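Local coordinates for teichoic acid D-alanine hydrolase (Staphylococcus aureus, PDB 5ZH8), which removes D-alanyl groups from wall teichoic acid and lipoteichoic acid by ester hydrolysis, and influences methicillin resistance and cell wall structure, at residues K154-F159 / I223-G228. Sequence-based numbering, arbitrary orientation.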
ATOM      1  N   LYS A 154      10.719 -25.177  25.361  1.00 68.44           N
ATOM      2  CA  LYS A 154      10.181 -26.463  25.810  1.00 68.65           C
ATOM      3  C   LYS A 154       9.818 -27.367  24.631  1.00 67.74           C
ATOM      4  O   LYS A 154      10.195 -28.543  24.607  1.00 69.22           O
ATOM      5  CB  LYS A 154       8.950 -26.249  26.696  1.00 67.15           C
ATOM      6  CG  LYS A 154       8.476 -27.495  27.413  1.00 67.59           C
ATOM      7  CD  LYS A 154       7.156 -27.243  28.105  1.00 66.24           C
ATOM      8  CE  LYS A 154       6.784 -28.409  29.010  1.00 67.30           C
ATOM      9  NZ  LYS A 154       5.329 -28.421  29.317  1.00 65.63           N
ATOM     10  N   TYR A 155       9.104 -26.809  23.655  1.00 65.64           N
ATOM     11  CA  TYR A 155       8.621 -27.583  22.511  1.00 64.74           C
ATOM     12  C   TYR A 155       9.571 -27.537  21.316  1.00 66.39           C
ATOM     13  O   TYR A 155       9.548 -28.428  20.466  1.00 66.41           O
ATOM     14  CB  TYR A 155       7.226 -27.108  22.097  1.00 61.62           C
ATOM     15  CG  TYR A 155       6.274 -26.974  23.265  1.00 60.45           C
ATOM     16  CD1 TYR A 155       5.629 -28.083  23.805  1.00 60.22           C
ATOM     17  CD2 TYR A 155       6.035 -25.734  23.839  1.00 59.82           C
ATOM     18  CE1 TYR A 155       4.775 -27.955  24.885  1.00 59.74           C
ATOM     19  CE2 TYR A 155       5.173 -25.594  24.919  1.00 59.26           C
ATOM     20  CZ  TYR A 155       4.545 -26.708  25.440  1.00 59.20           C
ATOM     21  OH  TYR A 155       3.693 -26.581  26.515  1.00 58.54           O
ATOM     22  N   LEU A 156      10.410 -26.507  21.269  1.00 68.22           N
ATOM     23  CA  LEU A 156      11.330 -26.296  20.158  1.00 70.15           C
ATOM     24  C   LEU A 156      12.721 -25.995  20.724  1.00 73.83           C
ATOM     25  O   LEU A 156      13.179 -24.856  20.674  1.00 74.40           O
ATOM     26  CB  LEU A 156      10.806 -25.149  19.286  1.00 68.37           C
ATOM     27  CG  LEU A 156      11.266 -25.071  17.834  1.00 69.05           C
ATOM     28  CD1 LEU A 156      11.025 -26.382  17.076  1.00 69.27           C
ATOM     29  CD2 LEU A 156      10.550 -23.909  17.154  1.00 66.98           C
ATOM     30  N   PRO A 157      13.394 -27.030  21.276  1.00 76.84           N
ATOM     31  CA  PRO A 157      14.654 -26.934  22.041  1.00 80.21           C
ATOM     32  C   PRO A 157      15.723 -26.018  21.453  1.00 82.49           C
ATOM     33  O   PRO A 157      16.388 -25.300  22.199  1.00 84.06           O
ATOM     34  CB  PRO A 157      15.162 -28.375  22.056  1.00 82.05           C
ATOM     35  CG  PRO A 157      13.933 -29.205  21.964  1.00 79.61           C
ATOM     36  CD  PRO A 157      12.932 -28.429  21.169  1.00 76.69           C
ATOM     37  N   TRP A 158      15.888 -26.054  20.133  1.00 83.06           N
ATOM     38  CA  TRP A 158      16.930 -25.266  19.465  1.00 85.70           C
ATOM     39  C   TRP A 158      16.605 -23.773  19.379  1.00 84.48           C
ATOM     40  O   TRP A 158      17.520 -22.960  19.259  1.00 86.67           O
ATOM     41  CB  TRP A 158      17.266 -25.826  18.073  1.00 86.91           C
ATOM     42  CG  TRP A 158      16.094 -26.122  17.189  1.00 84.32           C
ATOM     43  CD1 TRP A 158      15.443 -27.316  17.064  1.00 83.61           C
ATOM     44  CD2 TRP A 158      15.449 -25.218  16.292  1.00 82.74           C
ATOM     45  NE1 TRP A 158      14.426 -27.210  16.150  1.00 81.30           N
ATOM     46  CE2 TRP A 158      14.407 -25.932  15.659  1.00 80.76           C
ATOM     47  CE3 TRP A 158      15.645 -23.871  15.964  1.00 82.94           C
ATOM     48  CZ2 TRP A 158      13.561 -25.344  14.715  1.00 78.80           C
ATOM     49  CZ3 TRP A 158      14.812 -23.289  15.018  1.00 80.82           C
ATOM     50  CH2 TRP A 158      13.781 -24.027  14.406  1.00 78.77           C
ATOM     51  N   PHE A 159      15.324 -23.411  19.452  1.00 81.17           N
ATOM     52  CA  PHE A 159      14.934 -22.004  19.466  1.00 79.99           C
ATOM     53  C   PHE A 159      15.287 -21.355  20.809  1.00 81.89           C
ATOM     54  O   PHE A 159      14.421 -21.132  21.661  1.00 80.27           O
ATOM     55  CB  PHE A 159      13.441 -21.844  19.158  1.00 76.08           C
ATOM     56  CG  PHE A 159      13.061 -20.449  18.748  1.00 74.70           C
ATOM     57  CD1 PHE A 159      13.132 -20.070  17.415  1.00 74.10           C
ATOM     58  CD2 PHE A 159      12.653 -19.510  19.692  1.00 74.08           C
ATOM     59  CE1 PHE A 159      12.799 -18.792  17.028  1.00 73.14           C
ATOM     60  CE2 PHE A 159      12.316 -18.222  19.310  1.00 73.12           C
ATOM     61  CZ  PHE A 159      12.389 -17.864  17.976  1.00 72.68           C
ATOM     62  N   ILE A 223       4.044 -26.228  16.112  1.00 52.09           N
ATOM     63  CA  ILE A 223       3.007 -27.178  15.717  1.00 51.24           C
ATOM     64  C   ILE A 223       3.641 -28.396  15.056  1.00 52.78           C
ATOM     65  O   ILE A 223       3.324 -29.530  15.403  1.00 53.35           O
ATOM     66  CB  ILE A 223       1.967 -26.536  14.766  1.00 49.43           C
ATOM     67  CG1 ILE A 223       1.127 -25.497  15.518  1.00 47.85           C
ATOM     68  CG2 ILE A 223       1.051 -27.588  14.148  1.00 49.36           C
ATOM     69  CD1 ILE A 223       0.375 -24.544  14.620  1.00 46.43           C
ATOM     70  N   GLU A 224       4.541 -28.158  14.110  1.00 53.66           N
ATOM     71  CA  GLU A 224       5.193 -29.254  13.403  1.00 55.68           C
ATOM     72  C   GLU A 224       6.005 -30.140  14.346  1.00 57.44           C
ATOM     73  O   GLU A 224       5.953 -31.363  14.244  1.00 58.31           O
ATOM     74  CB  GLU A 224       6.089 -28.726  12.281  1.00 56.60           C
ATOM     75  CG  GLU A 224       5.322 -28.232  11.067  1.00 55.39           C
ATOM     76  CD  GLU A 224       6.226 -27.908   9.898  1.00 56.94           C
ATOM     77  OE1 GLU A 224       7.444 -27.700  10.112  1.00 58.78           O
ATOM     78  OE2 GLU A 224       5.712 -27.862   8.761  1.00 56.66           O
ATOM     79  N   GLU A 225       6.735 -29.507  15.264  1.00 57.99           N
ATOM     80  CA  GLU A 225       7.641 -30.213  16.171  1.00 60.10           C
ATOM     81  C   GLU A 225       6.888 -31.083  17.180  1.00 59.64           C
ATOM     82  O   GLU A 225       7.294 -32.207  17.428  1.00 61.59           O
ATOM     83  CB  GLU A 225       8.533 -29.208  16.916  1.00 60.94           C
ATOM     84  CG  GLU A 225       9.718 -29.823  17.643  1.00 63.76           C
ATOM     85  CD  GLU A 225      10.795 -30.333  16.706  1.00 66.45           C
ATOM     86  OE1 GLU A 225      10.976 -29.742  15.610  1.00 66.43           O
ATOM     87  OE2 GLU A 225      11.468 -31.325  17.078  1.00 68.66           O
ATOM     88  N   VAL A 226       5.806 -30.558  17.758  1.00 57.51           N
ATOM     89  CA  VAL A 226       5.042 -31.294  18.775  1.00 57.19           C
ATOM     90  C   VAL A 226       4.230 -32.424  18.169  1.00 56.97           C
ATOM     91  O   VAL A 226       4.043 -33.457  18.809  1.00 58.34           O
ATOM     92  CB  VAL A 226       4.087 -30.397  19.599  1.00 55.50           C
ATOM     93  CG1 VAL A 226       4.856 -29.327  20.353  1.00 55.94           C
ATOM     94  CG2 VAL A 226       3.000 -29.789  18.729  1.00 53.67           C
ATOM     95  N   THR A 227       3.746 -32.226  16.945  1.00 55.63           N
ATOM     96  CA  THR A 227       2.928 -33.222  16.257  1.00 55.60           C
ATOM     97  C   THR A 227       3.775 -34.209  15.452  1.00 57.75           C
ATOM     98  O   THR A 227       3.295 -35.279  15.072  1.00 58.59           O
ATOM     99  CB  THR A 227       1.925 -32.560  15.292  1.00 53.74           C
ATOM    100  OG1 THR A 227       2.628 -31.906  14.226  1.00 53.86           O
ATOM    101  CG2 THR A 227       1.055 -31.541  16.021  1.00 51.63           C
ATOM    102  N   GLY A 228       5.025 -33.842  15.180  1.00 58.76           N
ATOM    103  CA  GLY A 228       5.885 -34.627  14.309  1.00 61.15           C
ATOM    104  C   GLY A 228       5.353 -34.721  12.890  1.00 61.15           C
ATOM    105  O   GLY A 228       5.682 -35.654  12.170  1.00 63.44           O
TER
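With CG anti to the backbone N (chi1 -167°) and a bend at the next bond (chi2 71°), Glu225 lays its aliphatic part across Leu156; in Val226, CG1 sits anti to the carbonyl carbon (chi1 -61°) and meets Tyr155. That a carboxylate residue can pack through its methylenes is plain here: Glu225 CG lies 3.7 Å from Leu156 CD1, and the two side chains run at about a right angle. The same CG adjoins the Tyr155 carbonyl oxygen. Within the beta-lactamase-family fold, this surface contact joins the short helix 152-155 and the type I beta turn Leu156 to Phe159 to the C-terminal end of helix 213-227. The turn is closed by a backbone hydrogen bond from Phe159 N to Leu156 O. Leu156 CG lies over one face of the Trp158 indole near its rim, and Glu225 OE1 comes near the indole plane at its edge, 4.3 Å from Trp158 NE1, without a hydrogen bond. Val226 CG1 lies oblique to the Tyr155 ring, touching Tyr155 CB and CD1, each at 3.7 Å, while Tyr155 OH hydrogen-bonds to Asn147 N. Lys194 makes a cation-pi contact with Trp158, and Val226 also touches Leu140 of helix 129-142.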